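PDB 1SXR: peptidoglycan recognition protein SA CG11709-PA from Drosophila melanogaster, which recognises peptidoglycan of Gram-positive bacteria and activates the Toll pathway in innate immunity. Local coordinates for residues I14-K17 and R18-G21; L147-G150 and S151-I154; C54-I57 and L58-Q62. One frame throughout, in Å; residues are numbered along the deposited sequence. Where two conformers were deposited one is given.

Contact 1: residues I14-K17 and R18-G21; sequences IKLK and RQWG
Leu-16 N donates to the side-chain oxygen OE1 of Gln-19 over 2.9 Å, with an N-H...O angle of 158°. The donor stands above the plane of the amide, 38° out of it. Gln-19 CG lies beside its own backbone N (chi1 -64°) and the chain runs extended from there, which carries the amide back past CB and CG of Leu-16. In the opposite direction, Leu-16 O takes two weak bonds, from Gln-19 N and from Trp-20 N, and Trp-20 N also makes a weak one to Lys-17 O. This is the start of the short helix 17-20. A side chain at the third helical residue that returns to the N-H of the residue before the helix makes one half of a capping box; leucine has no side-chain acceptor to supply the other. The turn closes in a Schellman motif at Gly-21, whose positive phi would jam a CB against the preceding carbonyl oxygen. Lys-17 lies over one face of Trp-20: its CA makes a CH-pi contact 4.0 Å from the centroid of the five-membered ring, and on the same face Lys-17 CD sits 3.3 Å from Trp-20 CZ2. Three successive bends in the lysine chain fold it against the six-membered ring, while its NZ reaches a salt bridge with Asp-73 and the carbonyl oxygen of Lys-23. At the indole edge, in the ring plane, Lys-15 O lies 3.5 Å from Trp-20 CD1. The indole NE1 bonds to Glu-88 O, which helps to fix the rotation of the ring.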
# COMPACT_ATOMS: atom_id res chain seq x y z
N ILE A 14 8.30 2.24 11.09
CA ILE A 14 7.27 1.32 10.60
C ILE A 14 6.84 0.36 11.69
O ILE A 14 7.67 -0.20 12.41
CB ILE A 14 7.78 0.56 9.38
CG1 ILE A 14 8.04 1.55 8.23
CG2 ILE A 14 6.78 -0.50 8.97
CD1 ILE A 14 8.68 0.90 7.02
N LYS A 15 5.53 0.19 11.84
CA LYS A 15 5.02 -0.74 12.83
C LYS A 15 5.01 -2.12 12.20
O LYS A 15 4.16 -2.44 11.36
CB LYS A 15 3.62 -0.33 13.29
CG LYS A 15 3.60 0.59 14.52
CD LYS A 15 4.61 1.70 14.40
CE LYS A 15 4.46 2.74 15.49
NZ LYS A 15 5.07 4.03 15.02
N LEU A 16 5.99 -2.93 12.59
CA LEU A 16 6.15 -4.26 12.01
C LEU A 16 5.04 -5.22 12.41
O LEU A 16 4.30 -4.98 13.35
CB LEU A 16 7.51 -4.84 12.40
CG LEU A 16 8.69 -3.94 12.05
CD1 LEU A 16 9.99 -4.56 12.60
CD2 LEU A 16 8.78 -3.71 10.55
N LYS A 17 4.94 -6.31 11.66
CA LYS A 17 3.86 -7.29 11.81
C LYS A 17 3.65 -7.68 13.29
O LYS A 17 2.54 -7.62 13.80
CB LYS A 17 4.19 -8.51 10.92
CG LYS A 17 3.13 -9.57 10.77
CD LYS A 17 2.05 -9.21 9.78
CE LYS A 17 2.52 -9.27 8.34
NZ LYS A 17 3.14 -10.60 7.96
N ARG A 18 4.73 -8.03 13.98
CA ARG A 18 4.68 -8.36 15.42
C ARG A 18 4.06 -7.26 16.29
O ARG A 18 3.33 -7.55 17.25
CB ARG A 18 6.11 -8.63 15.92
CG ARG A 18 6.38 -8.28 17.39
CD ARG A 18 7.85 -8.40 17.83
NE ARG A 18 8.42 -9.66 17.36
CZ ARG A 18 9.72 -9.95 17.32
NH1 ARG A 18 10.62 -9.07 17.73
NH2 ARG A 18 10.11 -11.13 16.87
N GLN A 19 4.34 -6.02 15.95
CA GLN A 19 3.89 -4.90 16.75
C GLN A 19 2.40 -4.68 16.64
O GLN A 19 1.81 -4.10 17.54
CB GLN A 19 4.63 -3.63 16.36
CG GLN A 19 6.13 -3.68 16.63
CD GLN A 19 6.79 -2.40 16.23
OE1 GLN A 19 7.29 -2.27 15.12
NE2 GLN A 19 6.79 -1.42 17.14
N TRP A 20 1.79 -5.13 15.54
CA TRP A 20 0.32 -5.09 15.46
C TRP A 20 -0.36 -6.43 15.63
O TRP A 20 -1.58 -6.55 15.50
CB TRP A 20 -0.21 -4.34 14.22
CG TRP A 20 0.23 -4.79 12.84
CD1 TRP A 20 1.23 -4.26 12.08
CD2 TRP A 20 -0.42 -5.78 11.99
NE1 TRP A 20 1.29 -4.87 10.85
CE2 TRP A 20 0.29 -5.80 10.76
CE3 TRP A 20 -1.50 -6.66 12.15
CZ2 TRP A 20 -0.06 -6.67 9.70
CZ3 TRP A 20 -1.84 -7.53 11.09
CH2 TRP A 20 -1.12 -7.52 9.89
N GLY A 21 0.42 -7.45 15.97
CA GLY A 21 -0.18 -8.76 16.27
C GLY A 21 -0.46 -9.59 15.03
O GLY A 21 -1.28 -10.52 15.06

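Contact 2: residues L147-G150 and S151-I154; sequences LIAG and SQVI
Gln-152 reaches back along the end of the strand, slanting across Ile-148, and its OE1 meets the N-H of Ala-149. The bond from Ala-149 N to Gln-152 OE1 is 2.8 Å long and nearly straight, at 170°, with the donor tilted 22° from the carbonyl plane. The glutamine CG stands beside its own backbone N (chi1 -64°) and the chain continues fully extended, so that its CG passes the Ala-149 methyl before the amide arrives over the strand. OE1 also touches Ile-148 CA at 3.4 Å. The amide is held from outside as well: OE1 receives Trp-173 NE1 and NE2 donates to Leu-174 O. With the bond from Ala-149 N this makes three, which leaves the amide little freedom to flip. With an alanine here, both Ala-149 N and Trp-173 NE1 would probably lose their acceptor and Leu-174 O its donor, removing one of the ties between the turn and the C-terminal chain. Ile-148 and Val-153 meet at about a right angle. The isoleucine CD1 abuts both valine methyls, nearest at 3.8 Å to Val-153 CG1, in a buried apolar contact. Beyond the strand the backbone curls. Gln-152 N bonds to Ala-149 O at 2.9 Å, while Gly-150 O accepts from two amides: Val-153 N, well above the carbonyl plane, and Ile-154 N, almost in line with the C=O bond. The backbone angles describe two overlapping type I turns, followed by one helix-like i to i+4 bond, ending strand 145-149 of the central sheet in this amidase-2-type fold; just beyond, Ile-154 packs about 4 Å, side chain to side chain, from Thr-156, a residue inferred to contact peptidoglycan.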
# COMPACT_ATOMS: atom_id res chain seq x y z
N LEU A 147 4.79 6.64 -9.69
CA LEU A 147 3.66 6.56 -8.75
C LEU A 147 2.37 6.45 -9.54
O LEU A 147 2.08 7.29 -10.41
CB LEU A 147 3.62 7.83 -7.88
CG LEU A 147 2.50 7.90 -6.83
CD1 LEU A 147 2.92 7.02 -5.67
CD2 LEU A 147 2.25 9.33 -6.36
N ILE A 148 1.56 5.44 -9.25
CA ILE A 148 0.26 5.32 -9.92
C ILE A 148 -0.83 4.93 -8.93
O ILE A 148 -0.55 4.42 -7.86
CB ILE A 148 0.29 4.26 -11.05
CG1 ILE A 148 0.71 2.89 -10.50
CG2 ILE A 148 1.29 4.65 -12.14
CD1 ILE A 148 0.58 1.79 -11.56
N ALA A 149 -2.07 5.22 -9.34
CA ALA A 149 -3.27 4.74 -8.65
C ALA A 149 -3.68 3.36 -9.16
O ALA A 149 -3.57 3.04 -10.35
CB ALA A 149 -4.43 5.72 -8.87
N GLY A 150 -4.21 2.54 -8.27
CA GLY A 150 -4.71 1.24 -8.69
C GLY A 150 -5.64 1.30 -9.89
O GLY A 150 -5.56 0.47 -10.78
N SER A 151 -6.52 2.30 -9.87
CA SER A 151 -7.55 2.45 -10.90
C SER A 151 -6.97 2.68 -12.29
O SER A 151 -7.65 2.47 -13.30
CB SER A 151 -8.51 3.57 -10.50
OG SER A 151 -7.84 4.83 -10.47
N GLN A 152 -5.70 3.09 -12.34
CA GLN A 152 -5.09 3.35 -13.66
C GLN A 152 -4.73 2.07 -14.39
O GLN A 152 -4.56 2.09 -15.61
CB GLN A 152 -3.84 4.21 -13.51
CG GLN A 152 -4.11 5.59 -12.99
CD GLN A 152 -2.84 6.40 -12.88
OE1 GLN A 152 -2.31 6.62 -11.79
NE2 GLN A 152 -2.32 6.85 -14.04
N VAL A 153 -4.61 0.96 -13.66
CA VAL A 153 -4.10 -0.29 -14.25
C VAL A 153 -4.97 -1.54 -14.07
O VAL A 153 -4.78 -2.51 -14.78
CB VAL A 153 -2.65 -0.56 -13.80
CG1 VAL A 153 -1.74 0.58 -14.30
CG2 VAL A 153 -2.58 -0.64 -12.26
N ILE A 154 -5.89 -1.52 -13.10
CA ILE A 154 -6.84 -2.63 -12.98
C ILE A 154 -8.24 -2.06 -12.82
O ILE A 154 -8.42 -0.85 -12.68
CB ILE A 154 -6.50 -3.61 -11.80
CG1 ILE A 154 -6.53 -2.86 -10.46
CG2 ILE A 154 -5.13 -4.31 -12.01
CD1 ILE A 154 -6.35 -3.79 -9.28

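Contact 3: residues C54-I57 and L58-Q62; sequences CAEI and LQNMQ
Four consecutive alpha-helical bonds, each spanning four residues, cross the contact: Leu-58 N to Cys-54 O, Gln-59 N to Ala-55 O, Asn-60 N to Glu-56 O and Met-61 N to Ile-57 O. On the exposed side Glu-56 and Asn-60 run next to each other in the same direction, with carboxylate and amide planes 67° apart. Glu-56 CG packs 3.6 Å from Asn-60 ND2, and one water joins their ends, donating to Glu-56 OE2 and accepting from Asn-60 ND2, each at 3.2 Å. Gln-59 lays its CG against Ala-55 O, at 3.2 Å, and its extended chain carries NE2 to a hydrogen bond with Trp-20 O. Toward the protein interior, Leu-58 CG leans on Cys-54 O at 3.3 Å; its CG lies beside its own backbone N (chi1 -68°), which directs the branch back along the helix. Ile-57 CG2 and Met-61 CE make a looser apolar contact at 4.4 Å. Cys-54 is tied to Cys-48 by a disulfide, and Met-61 belongs to a segment inferred to bind peptidoglycan. The chemistry is that of an amphipathic helix: the polar pair is bridged through water, while Leu-58 packs on Tyr-87 and Leu-79 of the sheet.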
# COMPACT_ATOMS: atom_id res chain seq x y z
N CYS A 54 -6.17 0.11 15.43
CA CYS A 54 -5.89 -0.44 14.11
C CYS A 54 -5.47 -1.89 14.17
O CYS A 54 -5.66 -2.63 13.21
CB CYS A 54 -4.83 0.37 13.34
SG CYS A 54 -5.46 1.99 12.76
N ALA A 55 -4.86 -2.31 15.27
CA ALA A 55 -4.31 -3.66 15.27
C ALA A 55 -5.37 -4.73 15.00
O ALA A 55 -5.12 -5.64 14.20
CB ALA A 55 -3.56 -3.97 16.58
N GLU A 56 -6.52 -4.64 15.65
CA GLU A 56 -7.52 -5.70 15.47
C GLU A 56 -8.04 -5.67 14.03
O GLU A 56 -8.29 -6.72 13.40
CB GLU A 56 -8.67 -5.57 16.46
CG GLU A 56 -9.55 -6.81 16.45
CD GLU A 56 -10.76 -6.68 17.35
OE1 GLU A 56 -10.72 -5.85 18.29
OE2 GLU A 56 -11.76 -7.41 17.11
N ILE A 57 -8.20 -4.47 13.52
CA ILE A 57 -8.66 -4.32 12.15
C ILE A 57 -7.68 -4.97 11.19
O ILE A 57 -8.10 -5.69 10.26
CB ILE A 57 -8.91 -2.85 11.86
CG1 ILE A 57 -10.23 -2.45 12.56
CG2 ILE A 57 -8.98 -2.58 10.37
CD1 ILE A 57 -10.38 -1.01 12.85
N LEU A 58 -6.38 -4.76 11.41
CA LEU A 58 -5.39 -5.32 10.52
C LEU A 58 -5.32 -6.85 10.69
O LEU A 58 -5.13 -7.59 9.72
CB LEU A 58 -4.01 -4.70 10.80
CG LEU A 58 -3.95 -3.22 10.42
CD1 LEU A 58 -2.68 -2.59 11.07
CD2 LEU A 58 -3.96 -3.03 8.88
N GLN A 59 -5.46 -7.31 11.93
CA GLN A 59 -5.48 -8.77 12.15
C GLN A 59 -6.59 -9.46 11.37
O GLN A 59 -6.38 -10.53 10.75
CB GLN A 59 -5.60 -9.10 13.65
CG GLN A 59 -4.34 -8.70 14.43
CD GLN A 59 -4.62 -8.67 15.91
OE1 GLN A 59 -5.56 -9.31 16.38
NE2 GLN A 59 -3.81 -7.95 16.65
N ASN A 60 -7.77 -8.87 11.40
CA ASN A 60 -8.90 -9.48 10.68
C ASN A 60 -8.82 -9.25 9.17
O ASN A 60 -9.24 -10.11 8.37
CB ASN A 60 -10.20 -9.00 11.30
CG ASN A 60 -10.41 -9.60 12.67
OD1 ASN A 60 -10.27 -10.82 12.84
ND2 ASN A 60 -10.69 -8.76 13.64
N MET A 61 -8.26 -8.11 8.76
CA MET A 61 -8.03 -7.94 7.32
C MET A 61 -7.05 -9.01 6.82
O MET A 61 -7.23 -9.60 5.75
CB MET A 61 -7.49 -6.53 7.02
CG MET A 61 -7.43 -6.27 5.54
SD MET A 61 -6.78 -4.64 5.16
CE MET A 61 -7.51 -3.62 6.41
N GLN A 62 -5.96 -9.22 7.54
CA GLN A 62 -5.04 -10.30 7.22
C GLN A 62 -5.71 -11.69 7.15
O GLN A 62 -5.45 -12.45 6.22
CB GLN A 62 -3.85 -10.31 8.20
CG GLN A 62 -2.81 -11.33 7.78
CD GLN A 62 -1.71 -11.46 8.80
OE1 GLN A 62 -1.98 -11.54 10.00
NE2 GLN A 62 -0.48 -11.48 8.32
O HOH W 1 -11.54 -10.51 16.22

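In the fold
From the N terminus, contact 1 comes first: residues 14-21 turn from strand 14-15, which pairs with strand 86-88, into the short helix 17-20. Contact 3 follows within helix 50-67, and contact 2 ends strand 145-149. Contacts 1 and 2 each close a local turn, whereas contact 3 lies inside one continuous helix and closes no loop; in series along the chain, none nests within or crosses another. Contacts 1 and 3 touch, their centres about 11 Å apart, so the N-terminal turn rests on helix 50-67. Contact 2 lies on the opposite side of the chain's centre, about 27 Å from contact 1, centre to centre. Strands 14-15 and 145-149 are the outermost of the sheet, which links contacts 1 and 2.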